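Local coordinates for IPT/TIG domain-containing protein (Bacteroides thetaiotaomicron, PDB 3TC9) that is of unproven function but, with an immunoglobulin-like domain joined to a six-bladed beta-propeller, probably serves as an auxiliary nutrient-binding protein, at residues B[240-245]-B[249-254]; B[194-199]-B[229-234]; B[84-87]-B[91-94]. One frame throughout, in Å; residues are numbered along the deposited sequence.

Contact 1 (B[240-245]-B[249-254])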
loop_
_atom_site.group_PDB
_atom_site.type_symbol
_atom_site.label_atom_id
_atom_site.label_comp_id
_atom_site.label_asym_id
_atom_site.label_seq_id
_atom_site.Cartn_x
_atom_site.Cartn_y
_atom_site.Cartn_z
ATOM N N LEU B 240 -8.739 19.241 22.948
ATOM C CA LEU B 240 -7.373 19.044 23.428
ATOM C C LEU B 240 -7.298 18.229 24.720
ATOM O O LEU B 240 -8.017 18.514 25.677
ATOM C CB LEU B 240 -6.718 20.408 23.651
ATOM C CG LEU B 240 -5.223 20.404 23.973
ATOM C CD1 LEU B 240 -4.412 20.303 22.720
ATOM C CD2 LEU B 240 -4.834 21.648 24.710
ATOM N N TYR B 241 -6.396 17.242 24.746
ATOM C CA TYR B 241 -6.123 16.400 25.906
ATOM C C TYR B 241 -4.698 16.670 26.350
ATOM O O TYR B 241 -3.798 16.772 25.511
ATOM C CB TYR B 241 -6.331 14.912 25.573
ATOM C CG TYR B 241 -7.780 14.591 25.279
ATOM C CD1 TYR B 241 -8.673 14.299 26.308
ATOM C CD2 TYR B 241 -8.273 14.621 23.975
ATOM C CE1 TYR B 241 -10.018 14.036 26.046
ATOM C CE2 TYR B 241 -9.616 14.359 23.703
ATOM C CZ TYR B 241 -10.488 14.089 24.747
ATOM O OH TYR B 241 -11.817 13.871 24.504
ATOM N N PHE B 242 -4.487 16.838 27.648
ATOM C CA PHE B 242 -3.139 17.090 28.164
ATOM C C PHE B 242 -3.072 16.557 29.579
ATOM O O PHE B 242 -4.093 16.120 30.107
ATOM C CB PHE B 242 -2.765 18.582 28.072
ATOM C CG PHE B 242 -3.680 19.524 28.809
ATOM C CD1 PHE B 242 -4.810 20.054 28.188
ATOM C CD2 PHE B 242 -3.385 19.931 30.108
ATOM C CE1 PHE B 242 -5.657 20.938 28.871
ATOM C CE2 PHE B 242 -4.229 20.807 30.788
ATOM C CZ PHE B 242 -5.357 21.315 30.161
ATOM N N ASN B 243 -1.885 16.556 30.188
ATOM C CA ASN B 243 -1.758 16.005 31.531
ATOM C C ASN B 243 -1.095 16.977 32.500
ATOM O O ASN B 243 -0.785 18.125 32.167
ATOM C CB ASN B 243 -0.949 14.663 31.475
ATOM C CG ASN B 243 0.569 14.817 31.485
ATOM O OD1 ASN B 243 1.108 15.740 30.891
ATOM N ND2 ASN B 243 1.293 13.983 32.248
ATOM N N SER B 244 -0.876 16.448 33.712
ATOM C CA SER B 244 -0.140 16.989 34.833
ATOM C C SER B 244 0.578 15.798 35.457
ATOM O O SER B 244 -0.057 14.770 35.720
ATOM C CB SER B 244 -1.062 17.709 35.809
ATOM O OG SER B 244 -0.301 18.222 36.889
ATOM N N TRP B 245 1.915 15.891 35.578
ATOM C CA TRP B 245 2.770 14.820 36.103
ATOM C C TRP B 245 2.481 14.497 37.598
ATOM O O TRP B 245 2.532 13.333 37.990
ATOM C CB TRP B 245 4.235 15.227 35.885
ATOM C CG TRP B 245 5.276 14.494 36.678
ATOM C CD1 TRP B 245 6.044 13.447 36.256
ATOM C CD2 TRP B 245 5.806 14.892 37.951
ATOM N NE1 TRP B 245 6.959 13.108 37.231
ATOM C CE2 TRP B 245 6.841 13.983 38.277
ATOM C CE3 TRP B 245 5.494 15.924 38.859
ATOM C CZ2 TRP B 245 7.542 14.052 39.487
ATOM C CZ3 TRP B 245 6.207 16.007 40.047
ATOM C CH2 TRP B 245 7.205 15.072 40.359
ATOM N N GLN B 249 -2.760 13.174 36.023
ATOM C CA GLN B 249 -4.114 13.528 35.630
ATOM C C GLN B 249 -4.217 13.946 34.160
ATOM O O GLN B 249 -3.445 14.782 33.692
ATOM C CB GLN B 249 -4.654 14.657 36.514
ATOM C CG GLN B 249 -6.096 15.041 36.203
ATOM C CD GLN B 249 -7.048 14.697 37.300
ATOM O OE1 GLN B 249 -8.075 14.058 37.067
ATOM N NE2 GLN B 249 -6.745 15.150 38.513
ATOM N N VAL B 250 -5.246 13.422 33.479
ATOM C CA VAL B 250 -5.614 13.789 32.120
ATOM C C VAL B 250 -6.671 14.907 32.216
ATOM O O VAL B 250 -7.592 14.820 33.040
ATOM C CB VAL B 250 -6.126 12.563 31.326
ATOM C CG1 VAL B 250 -6.483 12.935 29.877
ATOM C CG2 VAL B 250 -5.107 11.419 31.374
ATOM N N PHE B 251 -6.518 15.954 31.390
ATOM C CA PHE B 251 -7.439 17.087 31.288
ATOM C C PHE B 251 -7.974 17.200 29.878
ATOM O O PHE B 251 -7.268 16.884 28.928
ATOM C CB PHE B 251 -6.753 18.397 31.692
ATOM C CG PHE B 251 -6.332 18.438 33.136
ATOM C CD1 PHE B 251 -7.240 18.801 34.132
ATOM C CD2 PHE B 251 -5.023 18.131 33.506
ATOM C CE1 PHE B 251 -6.860 18.830 35.469
ATOM C CE2 PHE B 251 -4.635 18.166 34.848
ATOM C CZ PHE B 251 -5.555 18.536 35.818
ATOM N N ARG B 252 -9.218 17.655 29.745
ATOM C CA ARG B 252 -9.859 17.854 28.450
ATOM C C ARG B 252 -10.167 19.332 28.272
ATOM O O ARG B 252 -10.806 19.919 29.133
ATOM C CB ARG B 252 -11.127 17.009 28.363
ATOM C CG ARG B 252 -11.799 17.039 27.023
ATOM C CD ARG B 252 -13.204 16.510 27.201
ATOM N NE ARG B 252 -13.862 16.286 25.913
ATOM C CZ ARG B 252 -14.543 17.220 25.268
ATOM N NH1 ARG B 252 -14.663 18.435 25.781
ATOM N NH2 ARG B 252 -15.116 16.944 24.102
ATOM N N TYR B 253 -9.725 19.934 27.176
ATOM C CA TYR B 253 -9.986 21.342 26.934
ATOM C C TYR B 253 -10.838 21.515 25.679
ATOM O O TYR B 253 -10.485 21.021 24.615
ATOM C CB TYR B 253 -8.668 22.128 26.834
ATOM C CG TYR B 253 -8.837 23.573 26.415
ATOM C CD1 TYR B 253 -9.159 24.554 27.345
ATOM C CD2 TYR B 253 -8.657 23.961 25.091
ATOM C CE1 TYR B 253 -9.289 25.892 26.970
ATOM C CE2 TYR B 253 -8.814 25.290 24.698
ATOM C CZ TYR B 253 -9.124 26.254 25.642
ATOM O OH TYR B 253 -9.265 27.571 25.263
ATOM N N ASP B 254 -11.954 22.226 25.814
ATOM C CA ASP B 254 -12.849 22.509 24.692
ATOM C C ASP B 254 -12.538 23.906 24.170
ATOM O O ASP B 254 -12.640 24.875 24.917
ATOM C CB ASP B 254 -14.319 22.371 25.109
ATOM C CG ASP B 254 -15.303 22.441 23.954
ATOM O OD1 ASP B 254 -15.369 23.497 23.293
ATOM O OD2 ASP B 254 -16.018 21.446 23.724
#
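Leu240 and Tyr253, and again Phe242 and Phe251, are antiparallel hydrogen-bonded pairs in a buried beta hairpin that forms the middle of a four-stranded sheet. Leu240 N gives a bond to Tyr253 O at 3.0 Å, matched by Tyr253 N to Leu240 O at 2.7 Å. Phe251 N reaches Phe242 O at 2.7 Å. The rungs weaken at Ser244 and Gln249, near the turn. These are the central strands of one propeller blade, flanked by strands 231-233 and 260-265. On the face carrying Phe242, Phe251 CB sits over that ring, 3.7 Å from its centroid, a CH-pi contact. Phe242 CG lies between its backbone N and carbonyl carbon (chi1 59°), which puts the ring across Phe251 CB. The two ring planes are 24° apart but slid past each other, so they barely overlap. Tyr253 CB meets the Phe242 ring at its edge, and Ser244 CB touches the edge of the Phe251 ring. On the other face Tyr241 and Arg252 run side by side, CG of the extended Arg252 3.6 Å from Tyr241 CE1, with ring and guanidinium planes nearly perpendicular (87°). The Tyr241 hydroxyl is hydrogen-bonded to Glu239 and only weakly to Arg252 NE, while Arg252 NH2 bonds to Lys304 O. Replacing Tyr241 by alanine is likely to leave the aliphatic stem of Arg252 without its flanking ring and Glu239 without its hydroxyl partner.

Contact 2 (B[194-199]-B[229-234])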
loop_
_atom_site.group_PDB
_atom_site.type_symbol
_atom_site.label_atom_id
_atom_site.label_comp_id
_atom_site.label_asym_id
_atom_site.label_seq_id
_atom_site.Cartn_x
_atom_site.Cartn_y
_atom_site.Cartn_z
ATOM N N ILE B 194 -0.355 24.080 18.449
ATOM C CA ILE B 194 -0.316 24.034 19.907
ATOM C C ILE B 194 1.054 23.531 20.353
ATOM O O ILE B 194 1.437 22.412 20.006
ATOM C CB ILE B 194 -1.445 23.174 20.532
ATOM C CG1 ILE B 194 -2.819 23.220 19.773
ATOM C CG2 ILE B 194 -1.513 23.343 22.060
ATOM C CD1 ILE B 194 -3.644 24.390 19.927
ATOM N N ILE B 195 1.764 24.347 21.143
ATOM C CA ILE B 195 3.094 24.057 21.683
ATOM C C ILE B 195 2.942 23.885 23.200
ATOM O O ILE B 195 2.404 24.768 23.869
ATOM C CB ILE B 195 4.063 25.212 21.267
ATOM C CG1 ILE B 195 4.333 25.223 19.742
ATOM C CG2 ILE B 195 5.355 25.259 22.066
ATOM C CD1 ILE B 195 4.826 23.920 19.107
ATOM N N THR B 196 3.379 22.735 23.723
ATOM C CA THR B 196 3.262 22.379 25.140
ATOM C C THR B 196 4.602 22.535 25.876
ATOM O O THR B 196 5.612 21.959 25.447
ATOM C CB THR B 196 2.718 20.960 25.266
ATOM O OG1 THR B 196 1.449 20.920 24.614
ATOM C CG2 THR B 196 2.550 20.531 26.699
ATOM N N ASN B 197 4.588 23.292 26.999
ATOM C CA ASN B 197 5.756 23.577 27.829
ATOM C C ASN B 197 5.677 22.864 29.190
ATOM O O ASN B 197 4.673 22.958 29.900
ATOM C CB ASN B 197 5.927 25.092 28.026
ATOM C CG ASN B 197 7.332 25.506 28.353
ATOM O OD1 ASN B 197 8.315 25.077 27.727
ATOM N ND2 ASN B 197 7.463 26.370 29.331
ATOM N N ASP B 198 6.745 22.133 29.537
ATOM C CA ASP B 198 6.840 21.389 30.801
ATOM C C ASP B 198 7.566 22.247 31.841
ATOM O O ASP B 198 8.796 22.346 31.806
ATOM C CB ASP B 198 7.569 20.033 30.574
ATOM C CG ASP B 198 7.482 19.001 31.691
ATOM O OD1 ASP B 198 7.104 19.382 32.841
ATOM O OD2 ASP B 198 7.836 17.819 31.436
ATOM N N GLN B 199 6.804 22.887 32.744
ATOM C CA GLN B 199 7.382 23.759 33.775
ATOM C C GLN B 199 6.618 23.605 35.105
ATOM O O GLN B 199 5.429 23.296 35.081
ATOM C CB GLN B 199 7.459 25.220 33.281
ATOM C CG GLN B 199 6.146 25.828 32.793
ATOM C CD GLN B 199 5.315 26.306 33.945
ATOM O OE1 GLN B 199 5.838 26.785 34.953
ATOM N NE2 GLN B 199 4.005 26.155 33.845
ATOM N N ASN B 229 3.456 17.192 30.316
ATOM C CA ASN B 229 4.426 16.465 29.484
ATOM C C ASN B 229 3.964 16.298 28.037
ATOM O O ASN B 229 4.596 15.585 27.265
ATOM C CB ASN B 229 4.727 15.087 30.097
ATOM C CG ASN B 229 4.854 15.113 31.599
ATOM O OD1 ASN B 229 4.053 14.519 32.295
ATOM N ND2 ASN B 229 5.791 15.884 32.128
ATOM N N GLY B 230 2.897 16.980 27.663
ATOM C CA GLY B 230 2.403 16.919 26.301
ATOM C C GLY B 230 0.918 17.120 26.187
ATOM O O GLY B 230 0.171 16.870 27.135
ATOM N N ALA B 231 0.492 17.571 25.004
ATOM C CA ALA B 231 -0.907 17.785 24.671
ATOM C C ALA B 231 -1.176 17.204 23.283
ATOM O O ALA B 231 -0.236 17.000 22.500
ATOM C CB ALA B 231 -1.262 19.264 24.729
ATOM N N GLU B 232 -2.444 16.886 22.991
ATOM C CA GLU B 232 -2.841 16.267 21.730
ATOM C C GLU B 232 -4.314 16.557 21.458
ATOM O O GLU B 232 -5.127 16.461 22.370
ATOM C CB GLU B 232 -2.573 14.747 21.806
ATOM C CG GLU B 232 -3.205 13.866 20.740
ATOM C CD GLU B 232 -2.573 13.816 19.361
ATOM O OE1 GLU B 232 -2.290 14.896 18.788
ATOM O OE2 GLU B 232 -2.474 12.692 18.811
ATOM N N THR B 233 -4.648 16.913 20.209
ATOM C CA THR B 233 -6.026 17.164 19.807
ATOM C C THR B 233 -6.657 15.892 19.252
ATOM O O THR B 233 -5.939 15.052 18.709
ATOM C CB THR B 233 -6.092 18.290 18.763
ATOM O OG1 THR B 233 -5.141 18.025 17.733
ATOM C CG2 THR B 233 -5.867 19.662 19.358
ATOM N N HIS B 234 -7.998 15.752 19.367
ATOM C CA HIS B 234 -8.731 14.624 18.775
ATOM C C HIS B 234 -8.768 14.850 17.249
ATOM O O HIS B 234 -9.100 15.962 16.818
ATOM C CB HIS B 234 -10.134 14.451 19.375
ATOM C CG HIS B 234 -10.809 13.204 18.895
ATOM N ND1 HIS B 234 -11.611 13.206 17.774
ATOM C CD2 HIS B 234 -10.713 11.940 19.356
ATOM C CE1 HIS B 234 -12.006 11.957 17.608
ATOM N NE2 HIS B 234 -11.497 11.159 18.539
HETATM O O HOH W 1 7.184 17.002 34.615
#
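Thr196 and Asp198, two residues apart on segment 194-199, make the touches to Asn229, Gly230 and Ala231. Following the chain, the first touch comes at Thr196, whose two branches divide the work. Thr196 CG2, anti to the backbone N, lies 3.6 Å from Gly230 CA; Thr196 OG1, anti to the carbonyl carbon and beside the backbone N, comes to 3.2 Å from Ala231 CB. That hydroxyl is not left to a methyl group, since it is hydrogen-bonded to Asn207 OD1 on the next strand of its own sheet. Gly230 has backbone angles at which a CB would be jammed against the carbonyl O of Asn229. Strand 192-197 belongs to one four-stranded propeller blade and strand 231-233 is the first strand of the next, so the contact is an interface between successive blades, made by side chains of one blade against side chains and backbone of the next, without strand pairing. Further along, Asp198 forms the polar end of the seam. Asn229 ND2 donates to Asp198 OD2 at 2.9 Å, with an N-H...O angle of 145°. The oxygen lies in the plane of the amide, yet the nitrogen comes from above the carboxylate, 50° out of its plane, and the two flat groups are turned 66° against each other. A water completes a second path: it donates to Asp198 OD1 and accepts from Asn229 ND2, so both carboxylate oxygens are tied to one amide nitrogen. Asp198 OD2 also forms a salt bridge with Arg182 NH1, and Asn229 OD1 accepts from Asn243 ND2, which, with the bond to Asp198, probably fixes which way the amide is turned.

Contact 3 (B[84-87]-B[91-94])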
loop_
_atom_site.group_PDB
_atom_site.type_symbol
_atom_site.label_atom_id
_atom_site.label_comp_id
_atom_site.label_asym_id
_atom_site.label_seq_id
_atom_site.Cartn_x
_atom_site.Cartn_y
_atom_site.Cartn_z
ATOM N N ILE B 84 40.101 -8.624 -16.465
ATOM C CA ILE B 84 41.412 -8.997 -15.932
ATOM C C ILE B 84 42.305 -7.773 -16.233
ATOM O O ILE B 84 42.232 -7.174 -17.323
ATOM C CB ILE B 84 41.983 -10.356 -16.469
ATOM C CG1 ILE B 84 41.023 -11.540 -16.206
ATOM C CG2 ILE B 84 43.392 -10.651 -15.922
ATOM C CD1 ILE B 84 40.569 -11.844 -14.757
ATOM N N LEU B 85 43.059 -7.355 -15.242
ATOM C CA LEU B 85 43.920 -6.169 -15.348
ATOM C C LEU B 85 45.384 -6.525 -15.362
ATOM O O LEU B 85 45.764 -7.630 -14.989
ATOM C CB LEU B 85 43.658 -5.223 -14.145
ATOM C CG LEU B 85 42.203 -4.989 -13.742
ATOM C CD1 LEU B 85 42.144 -4.325 -12.405
ATOM C CD2 LEU B 85 41.473 -4.124 -14.770
ATOM N N ASN B 86 46.210 -5.566 -15.779
ATOM C CA ASN B 86 47.654 -5.659 -15.725
ATOM C C ASN B 86 48.098 -4.989 -14.397
ATOM O O ASN B 86 47.238 -4.586 -13.608
ATOM C CB ASN B 86 48.312 -5.029 -16.994
ATOM C CG ASN B 86 48.114 -3.542 -17.218
ATOM O OD1 ASN B 86 47.735 -2.767 -16.330
ATOM N ND2 ASN B 86 48.476 -3.091 -18.404
ATOM N N ASP B 87 49.411 -4.892 -14.144
ATOM C CA ASP B 87 49.968 -4.317 -12.902
ATOM C C ASP B 87 49.560 -2.857 -12.689
ATOM O O ASP B 87 49.390 -2.422 -11.547
ATOM C CB ASP B 87 51.501 -4.402 -12.899
ATOM C CG ASP B 87 52.110 -5.799 -12.932
ATOM O OD1 ASP B 87 51.390 -6.774 -12.629
ATOM O OD2 ASP B 87 53.314 -5.914 -13.263
ATOM N N GLU B 91 42.684 -2.696 -18.197
ATOM C CA GLU B 91 41.965 -3.886 -18.660
ATOM C C GLU B 91 42.727 -4.570 -19.798
ATOM O O GLU B 91 43.079 -3.918 -20.778
ATOM C CB GLU B 91 40.549 -3.493 -19.127
ATOM C CG GLU B 91 39.663 -2.974 -17.995
ATOM C CD GLU B 91 38.343 -2.322 -18.395
ATOM O OE1 GLU B 91 37.999 -2.323 -19.597
ATOM O OE2 GLU B 91 37.682 -1.740 -17.509
ATOM N N ILE B 92 43.022 -5.876 -19.650
ATOM C CA ILE B 92 43.715 -6.631 -20.691
ATOM C C ILE B 92 42.803 -7.725 -21.285
ATOM O O ILE B 92 43.116 -8.263 -22.337
ATOM C CB ILE B 92 45.098 -7.192 -20.241
ATOM C CG1 ILE B 92 45.025 -7.991 -18.910
ATOM C CG2 ILE B 92 46.122 -6.044 -20.223
ATOM C CD1 ILE B 92 46.269 -8.743 -18.556
ATOM N N ALA B 93 41.702 -8.046 -20.627
ATOM C CA ALA B 93 40.733 -9.053 -21.068
ATOM C C ALA B 93 39.407 -8.723 -20.444
ATOM O O ALA B 93 39.369 -8.335 -19.296
ATOM C CB ALA B 93 41.192 -10.455 -20.680
ATOM N N ASN B 94 38.342 -8.771 -21.242
ATOM C CA ASN B 94 36.988 -8.438 -20.848
ATOM C C ASN B 94 35.962 -9.543 -21.175
ATOM O O ASN B 94 35.985 -10.129 -22.269
ATOM C CB ASN B 94 36.570 -7.159 -21.571
ATOM C CG ASN B 94 37.175 -5.905 -21.008
ATOM O OD1 ASN B 94 36.576 -5.226 -20.182
ATOM N ND2 ASN B 94 38.341 -5.531 -21.496
#
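Ile84 O accepts from two successive backbone amides of the opposite strand. Ile92 N reaches Ile84 O at 2.8 Å, almost straight at the hydrogen (178°); the bond from Ala93 N to the same Ile84 O, at 3.5 Å, is weak. Ile84 N in turn gives its hydrogen to Ala93 O at 2.9 Å. Two residues, Ile92 and Ala93, therefore stand opposite one, and the register moves by one step, from Ile84 with Ala93 to Leu85 with Glu91. The extra residue is Ile92, where the chain turns a corner. Ile92 CG1 sits between the backbone N and the carbonyl carbon (chi1 52°), which brings it 3.3 Å from Ile84 O and carries CD1 on to Leu85 O. The other branch, Ile92 CG2, packs on Asn86 CB at 4.0 Å. Asn86 itself is held by a hydrogen bond from Glu90 N to its OD1, within the turn joining the two strands. Ile84 and Ala93 place their side chains on one face, CB to CB 4.3 Å, where Val18 touches both and Phe12 packs on Ile84 and Ile92. Leu85 and Glu91 diverge at CB, but Leu85 CD2 bends back to touch Glu91 CG at 3.9 Å, while the carboxylate goes on to a salt bridge with Lys49 of strand 48-52. Two residues, Ile92 and Ala93, facing the single Ile84 make this a classic beta bulge, in the hairpin whose strand 91-96 is at the edge of the sheet in the immunoglobulin-like IPT/TIG domain.

How the contacts relate
Along the chain the order is contact 3, contact 2, contact 1, each closing before the next opens. Contacts 1 and 2 are neighbours in the propeller, their centres 9 Å apart, and they meet through strand 231-233, which pairs with strand 240-244: Tyr241 N lies 2.8 Å from Glu232 O, a probable hydrogen bond. Contact 1 thus builds the interior of a blade, whereas contact 2 lies at the interface between that blade and the preceding one. Contact 3 belongs to the separate IPT/TIG domain, with centres about 72 Å from contact 1 and 66 Å from contact 2, on the opposite side of the chain's centre, consistent with an elongated two-domain molecule.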